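Local atomic coordinates of ATP-dependent DNA ligase (Mycobacterium tuberculosis, PDB entry 6NHX), a protein that seals breaks in double-stranded DNA at the expense of ATP and, together with Ku, repairs double-strand breaks by non-homologous end joining. Residues F154-R158 with K185-W189; M31-Y35 with P90-Q96; H73-G79 with F109-D115; F5-M11 with R36-E40. The protein carries 1 engineered substitution. One frame throughout, in Å; residues are numbered along the deposited sequence.

Contact 1. Residues F154-R158 with K185-W189; sequences FACSR and KDKHW. With ATP (adenosine-5'-triphosphate), chain B.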
# COMPACT_ATOMS: atom_id res chain seq x y z
N PHE A 154 5.13 15.17 8.97
CA PHE A 154 4.81 15.11 7.55
C PHE A 154 5.98 15.59 6.72
O PHE A 154 6.29 15.00 5.68
CB PHE A 154 3.56 15.98 7.31
CG PHE A 154 2.78 15.63 6.07
CD1 PHE A 154 2.62 16.57 5.07
CD2 PHE A 154 2.16 14.39 5.94
CE1 PHE A 154 1.87 16.27 3.92
CE2 PHE A 154 1.41 14.10 4.80
CZ PHE A 154 1.27 15.05 3.79
N ALA A 155 6.64 16.66 7.15
CA ALA A 155 7.77 17.19 6.40
C ALA A 155 8.93 16.21 6.41
O ALA A 155 9.65 16.08 5.41
CB ALA A 155 8.22 18.53 6.98
N CYS A 156 9.13 15.52 7.53
CA CYS A 156 10.18 14.51 7.59
C CYS A 156 9.87 13.35 6.65
O CYS A 156 10.74 12.90 5.89
CB CYS A 156 10.30 14.03 9.03
SG CYS A 156 11.59 12.84 9.29
N SER A 157 8.64 12.86 6.68
CA SER A 157 8.24 11.81 5.75
C SER A 157 8.49 12.22 4.31
O SER A 157 9.02 11.44 3.51
CB SER A 157 6.78 11.45 5.97
OG SER A 157 6.31 10.61 4.94
N ARG A 158 8.11 13.45 3.95
CA ARG A 158 8.33 13.89 2.58
C ARG A 158 9.81 13.86 2.21
O ARG A 158 10.17 13.41 1.12
CB ARG A 158 7.76 15.30 2.37
CG ARG A 158 7.72 15.71 0.92
CD ARG A 158 7.41 17.19 0.78
NE ARG A 158 7.58 17.64 -0.61
CZ ARG A 158 6.59 17.64 -1.50
NH1 ARG A 158 6.82 18.06 -2.74
NH2 ARG A 158 5.38 17.23 -1.15
N LYS A 185 -4.74 8.76 8.17
CA LYS A 185 -3.79 8.53 7.09
C LYS A 185 -3.78 9.71 6.13
O LYS A 185 -4.83 10.25 5.80
CB LYS A 185 -4.09 7.23 6.33
CG LYS A 185 -5.53 7.06 5.91
CD LYS A 185 -5.69 5.90 4.94
CE LYS A 185 -7.11 5.81 4.41
NZ LYS A 185 -7.24 4.82 3.30
N ASP A 186 -2.58 10.09 5.67
CA ASP A 186 -2.38 11.33 4.92
C ASP A 186 -1.21 11.12 3.98
O ASP A 186 -0.12 10.75 4.43
CB ASP A 186 -2.09 12.45 5.93
CG ASP A 186 -2.08 13.83 5.33
OD1 ASP A 186 -2.22 13.94 4.10
OD2 ASP A 186 -1.91 14.80 6.10
N LYS A 187 -1.41 11.35 2.68
CA LYS A 187 -0.38 11.15 1.67
C LYS A 187 0.11 12.48 1.12
O LYS A 187 -0.65 13.45 1.03
CB LYS A 187 -0.94 10.31 0.51
CG LYS A 187 -1.34 8.89 0.90
CD LYS A 187 -1.39 7.98 -0.30
CE LYS A 187 -2.47 6.93 -0.14
NZ LYS A 187 -3.72 7.30 -0.84
N HIS A 188 1.38 12.52 0.70
CA HIS A 188 1.94 13.73 0.10
C HIS A 188 1.30 14.03 -1.25
O HIS A 188 1.09 15.20 -1.58
CB HIS A 188 3.44 13.58 -0.07
CG HIS A 188 4.13 13.27 1.21
ND1 HIS A 188 4.17 14.16 2.26
CD2 HIS A 188 4.79 12.16 1.62
CE1 HIS A 188 4.82 13.61 3.27
NE2 HIS A 188 5.21 12.40 2.91
N TRP A 189 1.00 13.01 -2.04
CA TRP A 189 0.49 13.21 -3.39
C TRP A 189 -1.01 13.01 -3.45
O TRP A 189 -1.55 12.07 -2.86
CB TRP A 189 1.11 12.20 -4.36
CG TRP A 189 2.52 12.49 -4.74
CD1 TRP A 189 3.65 12.09 -4.07
CD2 TRP A 189 2.97 13.23 -5.88
NE1 TRP A 189 4.77 12.54 -4.74
CE2 TRP A 189 4.38 13.24 -5.85
CE3 TRP A 189 2.31 13.88 -6.93
CZ2 TRP A 189 5.14 13.88 -6.82
CZ3 TRP A 189 3.06 14.52 -7.90
CH2 TRP A 189 4.47 14.51 -7.83
PG ATP B . -7.37 1.12 3.03
O1G ATP B . -7.21 2.15 4.13
O2G ATP B . -8.77 0.58 2.85
O3G ATP B . -6.32 0.02 3.11
PB ATP B . -5.83 1.92 0.67
O1B ATP B . -6.13 2.79 -0.52
O2B ATP B . -5.27 0.52 0.51
O3B ATP B . -7.12 1.90 1.63
PA ATP B . -4.16 4.13 1.54
O1A ATP B . -5.25 5.15 1.45
O2A ATP B . -3.04 3.99 0.54
O3A ATP B . -4.85 2.70 1.67
O5' ATP B . -3.59 4.11 3.06
C5' ATP B . -2.37 3.43 3.37
C4' ATP B . -2.61 1.93 3.58
O4' ATP B . -1.40 1.38 4.10
C3' ATP B . -3.69 1.62 4.60
O3' ATP B . -4.20 0.32 4.34
C2' ATP B . -2.89 1.58 5.87
O2' ATP B . -3.54 0.84 6.91
C1' ATP B . -1.59 0.91 5.43
N9 ATP B . -0.42 1.39 6.18
C8 ATP B . 0.78 1.76 5.66
N7 ATP B . 1.65 2.12 6.65
C5 ATP B . 0.99 1.95 7.81
C6 ATP B . 1.31 2.17 9.21
N6 ATP B . 2.50 2.65 9.57
N1 ATP B . 0.36 1.89 10.12
C2 ATP B . -0.85 1.42 9.79
N3 ATP B . -1.22 1.22 8.52
C4 ATP B . -0.36 1.48 7.51
O HOH W 1 4.18 16.80 1.35

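Contact 2. Residues M31-Y35 with P90-Q96; sequences MWDGY and PSFSQMQ. Engineered in segment 31-35: M31 (natural residue Lys). With ATP (adenosine-5'-triphosphate), chain B.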
# COMPACT_ATOMS: atom_id res chain seq x y z
N MET A 31 3.93 6.11 6.39
CA MET A 31 3.01 5.26 5.64
C MET A 31 3.83 4.40 4.67
O MET A 31 4.53 4.94 3.80
CB MET A 31 2.02 6.12 4.85
CG MET A 31 1.11 5.29 3.97
SD MET A 31 0.11 6.30 2.87
CE MET A 31 -1.00 7.08 4.05
N TRP A 32 3.72 3.08 4.82
CA TRP A 32 4.49 2.11 4.04
C TRP A 32 3.60 1.44 3.00
O TRP A 32 2.64 0.74 3.37
CB TRP A 32 5.11 1.05 4.96
CG TRP A 32 5.72 1.60 6.22
CD1 TRP A 32 5.39 1.26 7.51
CD2 TRP A 32 6.73 2.62 6.31
NE1 TRP A 32 6.16 2.00 8.40
CE2 TRP A 32 6.97 2.85 7.68
CE3 TRP A 32 7.43 3.38 5.35
CZ2 TRP A 32 7.92 3.78 8.13
CZ3 TRP A 32 8.37 4.31 5.80
CH2 TRP A 32 8.60 4.50 7.18
N ASP A 33 3.90 1.62 1.71
CA ASP A 33 3.14 0.92 0.67
C ASP A 33 3.54 -0.55 0.64
O ASP A 33 4.72 -0.88 0.48
CB ASP A 33 3.39 1.54 -0.70
CG ASP A 33 2.41 2.66 -1.03
OD1 ASP A 33 1.77 3.19 -0.10
OD2 ASP A 33 2.26 3.02 -2.23
N GLY A 34 2.58 -1.43 0.82
CA GLY A 34 2.84 -2.86 0.81
C GLY A 34 1.54 -3.61 1.02
O GLY A 34 0.47 -3.09 0.68
N TYR A 35 1.61 -4.81 1.58
CA TYR A 35 0.43 -5.58 1.92
C TYR A 35 0.36 -5.71 3.44
O TYR A 35 1.35 -6.07 4.09
CB TYR A 35 0.46 -6.98 1.30
CG TYR A 35 0.26 -7.06 -0.19
CD1 TYR A 35 -0.57 -6.18 -0.87
CD2 TYR A 35 0.91 -8.04 -0.92
CE1 TYR A 35 -0.74 -6.29 -2.25
CE2 TYR A 35 0.75 -8.15 -2.28
CZ TYR A 35 -0.07 -7.28 -2.94
OH TYR A 35 -0.19 -7.43 -4.30
N PRO A 90 9.62 1.37 0.52
CA PRO A 90 8.60 0.39 0.11
C PRO A 90 7.89 0.83 -1.16
O PRO A 90 7.53 2.00 -1.33
CB PRO A 90 7.65 0.36 1.30
CG PRO A 90 8.54 0.67 2.48
CD PRO A 90 9.51 1.70 1.95
N SER A 91 7.73 -0.11 -2.09
CA SER A 91 7.09 0.14 -3.38
C SER A 91 5.92 -0.81 -3.55
O SER A 91 6.10 -2.03 -3.54
CB SER A 91 8.07 -0.09 -4.52
OG SER A 91 7.39 -0.17 -5.77
N PHE A 92 4.73 -0.26 -3.73
CA PHE A 92 3.57 -1.12 -3.93
C PHE A 92 3.68 -1.89 -5.24
O PHE A 92 3.39 -3.09 -5.28
CB PHE A 92 2.30 -0.28 -3.90
CG PHE A 92 1.05 -1.08 -4.02
CD1 PHE A 92 0.16 -0.83 -5.04
CD2 PHE A 92 0.78 -2.07 -3.10
CE1 PHE A 92 -1.01 -1.57 -5.15
CE2 PHE A 92 -0.38 -2.82 -3.20
CZ PHE A 92 -1.27 -2.57 -4.23
N SER A 93 4.10 -1.22 -6.32
CA SER A 93 4.18 -1.89 -7.61
C SER A 93 5.24 -2.99 -7.59
O SER A 93 5.06 -4.04 -8.20
CB SER A 93 4.42 -0.90 -8.75
OG SER A 93 5.67 -0.25 -8.64
N GLN A 94 6.36 -2.78 -6.87
CA GLN A 94 7.34 -3.85 -6.80
C GLN A 94 6.85 -5.02 -5.96
O GLN A 94 7.18 -6.17 -6.27
CB GLN A 94 8.70 -3.33 -6.31
CG GLN A 94 9.28 -2.33 -7.30
CD GLN A 94 10.75 -2.04 -7.08
OE1 GLN A 94 11.50 -2.90 -6.62
NE2 GLN A 94 11.16 -0.83 -7.42
N MET A 95 6.06 -4.75 -4.92
CA MET A 95 5.40 -5.83 -4.20
C MET A 95 4.42 -6.58 -5.10
O MET A 95 4.45 -7.81 -5.19
CB MET A 95 4.70 -5.28 -2.96
CG MET A 95 3.77 -6.27 -2.31
SD MET A 95 4.60 -7.75 -1.71
CE MET A 95 5.52 -7.09 -0.34
N GLN A 96 3.56 -5.84 -5.80
CA GLN A 96 2.56 -6.46 -6.66
C GLN A 96 3.19 -7.28 -7.78
O GLN A 96 2.60 -8.26 -8.23
CB GLN A 96 1.70 -5.35 -7.27
CG GLN A 96 0.24 -5.50 -7.03
CD GLN A 96 -0.57 -4.41 -7.69
OE1 GLN A 96 -0.06 -3.62 -8.49
NE2 GLN A 96 -1.83 -4.35 -7.33
PG ATP B . -7.37 1.12 3.03
O1G ATP B . -7.21 2.15 4.13
O2G ATP B . -8.77 0.58 2.85
O3G ATP B . -6.32 0.02 3.11
PB ATP B . -5.83 1.92 0.67
O1B ATP B . -6.13 2.79 -0.52
O2B ATP B . -5.27 0.52 0.51
O3B ATP B . -7.12 1.90 1.63
PA ATP B . -4.16 4.13 1.54
O1A ATP B . -5.25 5.15 1.45
O2A ATP B . -3.04 3.99 0.54
O3A ATP B . -4.85 2.70 1.67
O5' ATP B . -3.59 4.11 3.06
C5' ATP B . -2.37 3.43 3.37
C4' ATP B . -2.61 1.93 3.58
O4' ATP B . -1.40 1.38 4.10
C3' ATP B . -3.69 1.62 4.60
O3' ATP B . -4.20 0.32 4.34
C2' ATP B . -2.89 1.58 5.87
O2' ATP B . -3.54 0.84 6.91
C1' ATP B . -1.59 0.91 5.43
N9 ATP B . -0.42 1.39 6.18
C8 ATP B . 0.78 1.76 5.66
N7 ATP B . 1.65 2.12 6.65
C5 ATP B . 0.99 1.95 7.81
C6 ATP B . 1.31 2.17 9.21
N6 ATP B . 2.50 2.65 9.57
N1 ATP B . 0.36 1.89 10.12
C2 ATP B . -0.85 1.42 9.79
N3 ATP B . -1.22 1.22 8.52
C4 ATP B . -0.36 1.48 7.51
O HOH W 2 6.11 -2.85 -0.79
O HOH W 3 4.36 2.58 -3.77
O HOH W 4 5.88 3.39 0.27
O HOH W 5 -2.41 -6.51 -5.46

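Contact 3. Residues H73-G79 with F109-D115; sequences HHVVLDG and FDLLYLD. With ATP (adenosine-5'-triphosphate), chain B.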
# COMPACT_ATOMS: atom_id res chain seq x y z
N HIS A 73 9.35 -16.81 22.24
CA HIS A 73 8.22 -15.91 22.42
C HIS A 73 6.97 -16.44 21.72
O HIS A 73 7.03 -17.20 20.75
CB HIS A 73 8.54 -14.53 21.83
CG HIS A 73 9.53 -13.74 22.62
ND1 HIS A 73 9.25 -13.19 23.85
CD2 HIS A 73 10.81 -13.38 22.34
CE1 HIS A 73 10.31 -12.54 24.30
NE2 HIS A 73 11.27 -12.63 23.40
N HIS A 74 5.82 -15.97 22.21
CA HIS A 74 4.56 -16.12 21.49
C HIS A 74 4.01 -14.71 21.30
O HIS A 74 3.63 -14.06 22.28
CB HIS A 74 3.58 -16.99 22.28
CG HIS A 74 2.22 -17.09 21.66
ND1 HIS A 74 1.15 -17.65 22.32
CD2 HIS A 74 1.75 -16.69 20.45
CE1 HIS A 74 0.08 -17.59 21.55
NE2 HIS A 74 0.41 -17.01 20.41
N VAL A 75 4.00 -14.22 20.06
CA VAL A 75 3.58 -12.85 19.79
C VAL A 75 2.62 -12.80 18.62
O VAL A 75 2.61 -13.67 17.74
CB VAL A 75 4.76 -11.88 19.54
CG1 VAL A 75 5.65 -11.77 20.77
CG2 VAL A 75 5.55 -12.30 18.31
N VAL A 76 1.80 -11.76 18.62
CA VAL A 76 1.02 -11.36 17.45
C VAL A 76 1.42 -9.94 17.10
O VAL A 76 1.34 -9.04 17.95
CB VAL A 76 -0.49 -11.47 17.70
CG1 VAL A 76 -1.26 -10.90 16.52
CG2 VAL A 76 -0.89 -12.91 17.95
N LEU A 77 1.89 -9.75 15.87
CA LEU A 77 2.32 -8.45 15.38
C LEU A 77 1.40 -8.00 14.26
O LEU A 77 0.76 -8.81 13.58
CB LEU A 77 3.74 -8.54 14.82
CG LEU A 77 4.75 -9.10 15.82
CD1 LEU A 77 5.87 -9.82 15.08
CD2 LEU A 77 5.29 -7.98 16.67
N ASP A 78 1.33 -6.69 14.09
CA ASP A 78 0.66 -6.05 12.98
C ASP A 78 1.71 -5.25 12.22
O ASP A 78 2.57 -4.62 12.83
CB ASP A 78 -0.41 -5.11 13.53
CG ASP A 78 -1.30 -4.49 12.46
OD1 ASP A 78 -1.23 -4.86 11.27
OD2 ASP A 78 -2.11 -3.61 12.84
N GLY A 79 1.65 -5.29 10.90
CA GLY A 79 2.60 -4.52 10.12
C GLY A 79 2.35 -4.67 8.64
O GLY A 79 1.28 -5.11 8.22
N PHE A 109 4.45 -2.61 13.07
CA PHE A 109 4.04 -1.35 13.69
C PHE A 109 3.04 -1.50 14.83
O PHE A 109 2.67 -0.48 15.44
CB PHE A 109 3.59 -0.28 12.67
CG PHE A 109 2.59 -0.76 11.65
CD1 PHE A 109 1.31 -1.19 12.02
CD2 PHE A 109 2.90 -0.70 10.28
CE1 PHE A 109 0.37 -1.61 11.06
CE2 PHE A 109 1.97 -1.11 9.32
CZ PHE A 109 0.71 -1.56 9.71
N ASP A 110 2.63 -2.72 15.17
CA ASP A 110 1.84 -2.90 16.37
C ASP A 110 2.14 -4.27 16.97
O ASP A 110 2.64 -5.18 16.30
CB ASP A 110 0.34 -2.67 16.17
CG ASP A 110 -0.28 -1.87 17.30
OD1 ASP A 110 0.14 -2.09 18.46
OD2 ASP A 110 -1.18 -1.03 17.03
N LEU A 111 1.82 -4.39 18.26
CA LEU A 111 2.00 -5.61 19.02
C LEU A 111 0.67 -5.87 19.71
O LEU A 111 0.21 -5.03 20.50
CB LEU A 111 3.10 -5.43 20.06
CG LEU A 111 3.39 -6.64 20.96
CD1 LEU A 111 3.94 -7.81 20.15
CD2 LEU A 111 4.38 -6.25 22.05
N LEU A 112 0.02 -6.97 19.36
CA LEU A 112 -1.33 -7.24 19.85
C LEU A 112 -1.38 -8.32 20.92
O LEU A 112 -2.40 -8.43 21.61
CB LEU A 112 -2.25 -7.67 18.70
CG LEU A 112 -2.24 -6.76 17.47
CD1 LEU A 112 -3.29 -7.21 16.47
CD2 LEU A 112 -2.43 -5.29 17.86
N TYR A 113 -0.32 -9.09 21.08
CA TYR A 113 -0.27 -10.15 22.08
C TYR A 113 1.20 -10.43 22.32
O TYR A 113 1.99 -10.50 21.36
CB TYR A 113 -0.98 -11.39 21.56
CG TYR A 113 -0.93 -12.58 22.49
CD1 TYR A 113 0.16 -13.45 22.50
CD2 TYR A 113 -1.98 -12.85 23.36
CE1 TYR A 113 0.21 -14.52 23.33
CE2 TYR A 113 -1.94 -13.93 24.21
CZ TYR A 113 -0.84 -14.77 24.19
OH TYR A 113 -0.76 -15.86 25.01
N LEU A 114 1.56 -10.58 23.59
CA LEU A 114 2.95 -10.85 23.96
C LEU A 114 2.97 -11.79 25.15
O LEU A 114 2.61 -11.38 26.26
CB LEU A 114 3.66 -9.54 24.28
CG LEU A 114 5.08 -9.60 24.87
CD1 LEU A 114 6.01 -10.20 23.86
CD2 LEU A 114 5.55 -8.21 25.27
N ASP A 115 3.36 -13.04 24.91
CA ASP A 115 3.75 -13.98 25.97
C ASP A 115 2.70 -14.05 27.08
O ASP A 115 3.01 -13.96 28.28
CB ASP A 115 5.14 -13.66 26.53
CG ASP A 115 6.22 -13.78 25.49
OD1 ASP A 115 7.13 -12.92 25.45
OD2 ASP A 115 6.14 -14.70 24.65
PG ATP B . -7.37 1.12 3.03
O1G ATP B . -7.21 2.15 4.13
O2G ATP B . -8.77 0.58 2.85
O3G ATP B . -6.32 0.02 3.11
PB ATP B . -5.83 1.92 0.67
O1B ATP B . -6.13 2.79 -0.52
O2B ATP B . -5.27 0.52 0.51
O3B ATP B . -7.12 1.90 1.63
PA ATP B . -4.16 4.13 1.54
O1A ATP B . -5.25 5.15 1.45
O2A ATP B . -3.04 3.99 0.54
O3A ATP B . -4.85 2.70 1.67
O5' ATP B . -3.59 4.11 3.06
C5' ATP B . -2.37 3.43 3.37
C4' ATP B . -2.61 1.93 3.58
O4' ATP B . -1.40 1.38 4.10
C3' ATP B . -3.69 1.62 4.60
O3' ATP B . -4.20 0.32 4.34
C2' ATP B . -2.89 1.58 5.87
O2' ATP B . -3.54 0.84 6.91
C1' ATP B . -1.59 0.91 5.43
N9 ATP B . -0.42 1.39 6.18
C8 ATP B . 0.78 1.76 5.66
N7 ATP B . 1.65 2.12 6.65
C5 ATP B . 0.99 1.95 7.81
C6 ATP B . 1.31 2.17 9.21
N6 ATP B . 2.50 2.65 9.57
N1 ATP B . 0.36 1.89 10.12
C2 ATP B . -0.85 1.42 9.79
N3 ATP B . -1.22 1.22 8.52
C4 ATP B . -0.36 1.48 7.51
O HOH W 6 1.97 -17.01 25.63

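Contact 4. Residues F5-M11 with R36-E40; sequences FDNLAPM and RLLVE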
# COMPACT_ATOMS: atom_id res chain seq x y z
N PHE A 5 -6.00 -15.20 17.54
CA PHE A 5 -5.39 -14.75 16.28
C PHE A 5 -6.28 -15.08 15.09
O PHE A 5 -6.39 -14.29 14.14
CB PHE A 5 -4.02 -15.40 16.14
CG PHE A 5 -3.31 -15.05 14.85
CD1 PHE A 5 -2.80 -13.78 14.65
CD2 PHE A 5 -3.16 -16.00 13.84
CE1 PHE A 5 -2.15 -13.45 13.47
CE2 PHE A 5 -2.52 -15.68 12.66
CZ PHE A 5 -2.01 -14.42 12.48
N ASP A 6 -6.94 -16.24 15.11
CA ASP A 6 -7.69 -16.71 13.96
C ASP A 6 -9.02 -15.99 13.76
O ASP A 6 -9.73 -16.31 12.81
CB ASP A 6 -7.91 -18.23 14.06
CG ASP A 6 -6.65 -19.01 13.77
OD1 ASP A 6 -5.77 -18.50 13.05
OD2 ASP A 6 -6.54 -20.15 14.27
N ASN A 7 -9.37 -15.05 14.63
CA ASN A 7 -10.52 -14.18 14.43
C ASN A 7 -10.12 -12.74 14.12
O ASN A 7 -11.00 -11.89 13.97
CB ASN A 7 -11.43 -14.19 15.66
CG ASN A 7 -12.25 -15.46 15.76
OD1 ASN A 7 -12.12 -16.37 14.93
ND2 ASN A 7 -13.11 -15.53 16.77
N LEU A 8 -8.82 -12.47 14.00
CA LEU A 8 -8.32 -11.10 13.98
C LEU A 8 -8.33 -10.52 12.58
O LEU A 8 -7.97 -11.19 11.60
CB LEU A 8 -6.88 -11.09 14.48
CG LEU A 8 -6.61 -10.94 15.97
CD1 LEU A 8 -5.13 -10.65 16.16
CD2 LEU A 8 -7.46 -9.82 16.55
N ALA A 9 -8.73 -9.25 12.48
CA ALA A 9 -8.63 -8.44 11.28
C ALA A 9 -7.98 -7.11 11.63
O ALA A 9 -8.12 -6.63 12.75
CB ALA A 9 -10.02 -8.18 10.68
N PRO A 10 -7.26 -6.51 10.69
CA PRO A 10 -6.50 -5.29 11.00
C PRO A 10 -7.41 -4.10 11.25
O PRO A 10 -8.49 -3.97 10.67
CB PRO A 10 -5.65 -5.06 9.75
CG PRO A 10 -5.71 -6.35 8.98
CD PRO A 10 -7.02 -6.97 9.31
N MET A 11 -6.94 -3.23 12.15
CA MET A 11 -7.51 -1.91 12.34
C MET A 11 -7.15 -1.03 11.16
O MET A 11 -6.09 -1.17 10.55
CB MET A 11 -6.92 -1.33 13.62
CG MET A 11 -7.50 -0.01 14.07
SD MET A 11 -6.86 0.43 15.70
CE MET A 11 -7.58 2.07 15.90
N ARG A 36 -0.82 -5.44 4.00
CA ARG A 36 -1.02 -5.54 5.44
C ARG A 36 -1.02 -6.99 5.88
O ARG A 36 -1.69 -7.84 5.28
CB ARG A 36 -2.37 -4.91 5.78
CG ARG A 36 -2.61 -4.78 7.26
CD ARG A 36 -1.83 -3.63 7.86
NE ARG A 36 -2.23 -3.34 9.22
CZ ARG A 36 -3.24 -2.54 9.55
NH1 ARG A 36 -3.95 -1.94 8.61
NH2 ARG A 36 -3.53 -2.34 10.83
N LEU A 37 -0.28 -7.28 6.95
CA LEU A 37 -0.24 -8.64 7.49
C LEU A 37 -0.37 -8.61 9.00
O LEU A 37 0.24 -7.77 9.68
CB LEU A 37 1.07 -9.35 7.16
CG LEU A 37 1.27 -9.78 5.71
CD1 LEU A 37 2.58 -10.53 5.57
CD2 LEU A 37 0.10 -10.61 5.19
N LEU A 38 -1.15 -9.54 9.53
CA LEU A 38 -1.09 -9.92 10.94
C LEU A 38 -0.22 -11.16 11.03
O LEU A 38 -0.39 -12.10 10.24
CB LEU A 38 -2.49 -10.19 11.51
CG LEU A 38 -3.43 -8.97 11.50
CD1 LEU A 38 -4.80 -9.37 12.03
CD2 LEU A 38 -2.87 -7.82 12.32
N VAL A 39 0.70 -11.16 11.98
CA VAL A 39 1.73 -12.19 12.07
C VAL A 39 1.67 -12.83 13.45
O VAL A 39 1.80 -12.14 14.47
CB VAL A 39 3.13 -11.61 11.83
CG1 VAL A 39 4.22 -12.68 12.05
CG2 VAL A 39 3.22 -10.97 10.44
N GLU A 40 1.47 -14.14 13.49
CA GLU A 40 1.53 -14.90 14.73
C GLU A 40 2.83 -15.68 14.74
O GLU A 40 3.06 -16.50 13.85
CB GLU A 40 0.35 -15.87 14.82
CG GLU A 40 0.33 -16.72 16.07
CD GLU A 40 -0.65 -17.84 15.93
OE1 GLU A 40 -1.71 -17.77 16.57
OE2 GLU A 40 -0.38 -18.78 15.16

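Contact 1. Residues F154-R158 with K185-W189
H188 lies between F154 and R158, one turn apart on helix 150-160, with its imidazole edge turned to the helix backbone. The F154 and H188 rings are inclined by 43°, with centroids 4.3 Å apart, an oblique aromatic pair; H188 ND1 sits over the rim of one F154 face. On the imidazole itself, R158 lays its CB over a face, 3.8 Å from the ring centroid, a CH-pi contact. In the ring plane, H188 NE2 donates to S157 OG at 2.9 Å, and S157 OG is also bonded to the carbonyl of G164. The other nitrogen, ND1, shares a water with R158 NH2, so both imidazole nitrogens are engaged and the ring's rotation is fixed. F154 CE2 comes to 3.5 Å from D186 CG, the carboxylate plane inclined to the ring by 27°; D186 OD2 takes its hydrogen bond from the backbone N of V18. On the other side of the strand K185, extended beyond CG, reaches the nucleotide, where its NZ donates to ATP O1G at 2.8 Å and to ATP O1A at 2.7 Å. K187 also lies beside the alpha phosphate. The helix thus packs on strand 184-187, whose K185 and K187 line the ATP phosphate site, as in the nucleotidyltransferase domain of ATP-dependent DNA ligases.

Contact 2. Residues M31-Y35 with P90-Q96
No direct hydrogen bond joins D33 to P90, S91 or F92; three waters do the work. One accepts from D33 N and donates to P90 O at 2.7 Å, another links D33 OD2 to F92 N, and a third lies between D33 O and S91 O. The D33 carboxylate, its plane 81° from the F92 ring, brings OD2 to 3.7 Å from F92 CB, while OD1 forms a salt bridge with R293 of the OB domain. P90 packs its CB against D33 O and its CG beside the W32 indole. Residues 31-34 form the KxDG signature (motif I) of covalent nucleotidyltransferases; the engineered M31 stands at its lysine, which in this family carries the AMP. W32 N donates almost straight to ATP N7 (2.9 Å, 173°), D33 is a probable manganese ligand, as in a near-identical protein, and the M31 side chain lies along the ATP C5' region. The Y35 ring is covered on one face by M95, whose CG lies 3.9 Å from the ring centroid in a CH-pi contact; bends at chi2 and chi3 leave SD obliquely beside the ring, a Met-aromatic contact. Y35 CE1 meets F92 CE2 at 3.6 Å, the two ring planes nearly perpendicular. S91 is the N-cap of helix 92-96, its OG accepting from Q94 N. Y35 OH touches Q96 CG and shares a water with Q96 NE2, which also bonds to the carbonyl of L295.

Contact 3. Residues H73-G79 with F109-D115
With CG held between its backbone N and carbonyl carbon (chi1 49°), F109 turns its ring across G79 of the neighbouring strand, one face centred over G79 CA at 3.5 Å from the ring centroid and the other against the adenine of ATP, where F109 CE2 comes to 3.3 Å from ATP C6. At the far end the D115 carboxylate spans two residues. Its OD1 accepts from H73 ND1 through the syn lone pair (2.7 Å), with ring and carboxylate nearly coplanar, and its OD2 takes H74 N. In Y113, CG lies anti to the backbone N (chi1 177°), which brings CE1 over the centre of the H74 imidazole, 3.4 Å from H74 ND1. V75 CG1 and L114 CD1 are tightly packed at 3.5 Å; L77 CD2 meets L111 CD1 on the same face of the sheet, which helix 124-136 covers. D78 O accepts from both F109 N and D110 N, the former at 2.8 Å. F109 and D110 opposite D78, and L112 and Y113 opposite V76, form two classic beta bulges in an antiparallel pair of the ligase adenylation domain, where the F109 ring forms one wall of the adenine pocket.

Contact 4. Residues F5-M11 with R36-E40
M11 O receives both terminal nitrogens of R36, NH2 at 2.8 Å and NH1 at 3.0 Å, with the oxygen near the guanidinium plane. The NH2 bond falls on a lone pair in the carbonyl plane, whereas NH1 approaches more nearly in line with C=O. R36 NE is spent on a salt bridge to D78, so the group, which lines the ATP pocket, is held from both ends, while P10 CB covers the centre of one guanidinium face, 3.5 Å from R36 CZ. A bend at chi2 (76°) turns the arginine back along P10. E40 lays its CB squarely over the F5 ring, 3.4 Å from the centroid, a CH-pi contact; its OE1 then rests 3.3 Å from F5 CB, and OE2 is paired with R47, which also binds D6 OD1. L38 O lies at the F5 ring edge, while L38 CD1 meets L8 CB at 3.6 Å. L8 O is taken by R49, and M11 N by Y174 OH. Segment 5-11 thus runs alongside strand 35-42 in the opposite direction, with F5 reaching its sheet neighbours 45-50 and 74-82 and L8 reaching strand 105-114, before the chain enters strand 12-15 of the other sheet.

Contacts 3 and 4 share the antiparallel sheet in which strand 74-82 lies between strands 35-42 and 105-114; their centres are about 10 Å apart and they join through the D78-R36 salt bridge. Segment 31-35 of contact 2 leads directly into segment 36-40 of contact 4, and the two contacts cross along the chain. Contact 2 also crosses contact 3, meeting it where W32 packs on F109, their centres about 22 Å apart. Contact 1, on the mixed sheet, closes last; its centre is about 16 Å from that of contact 2, and M31 touches K185, D186 and K187. The two sheets enclose ATP, with contact 3 beside the adenine and contact 1 at the phosphates.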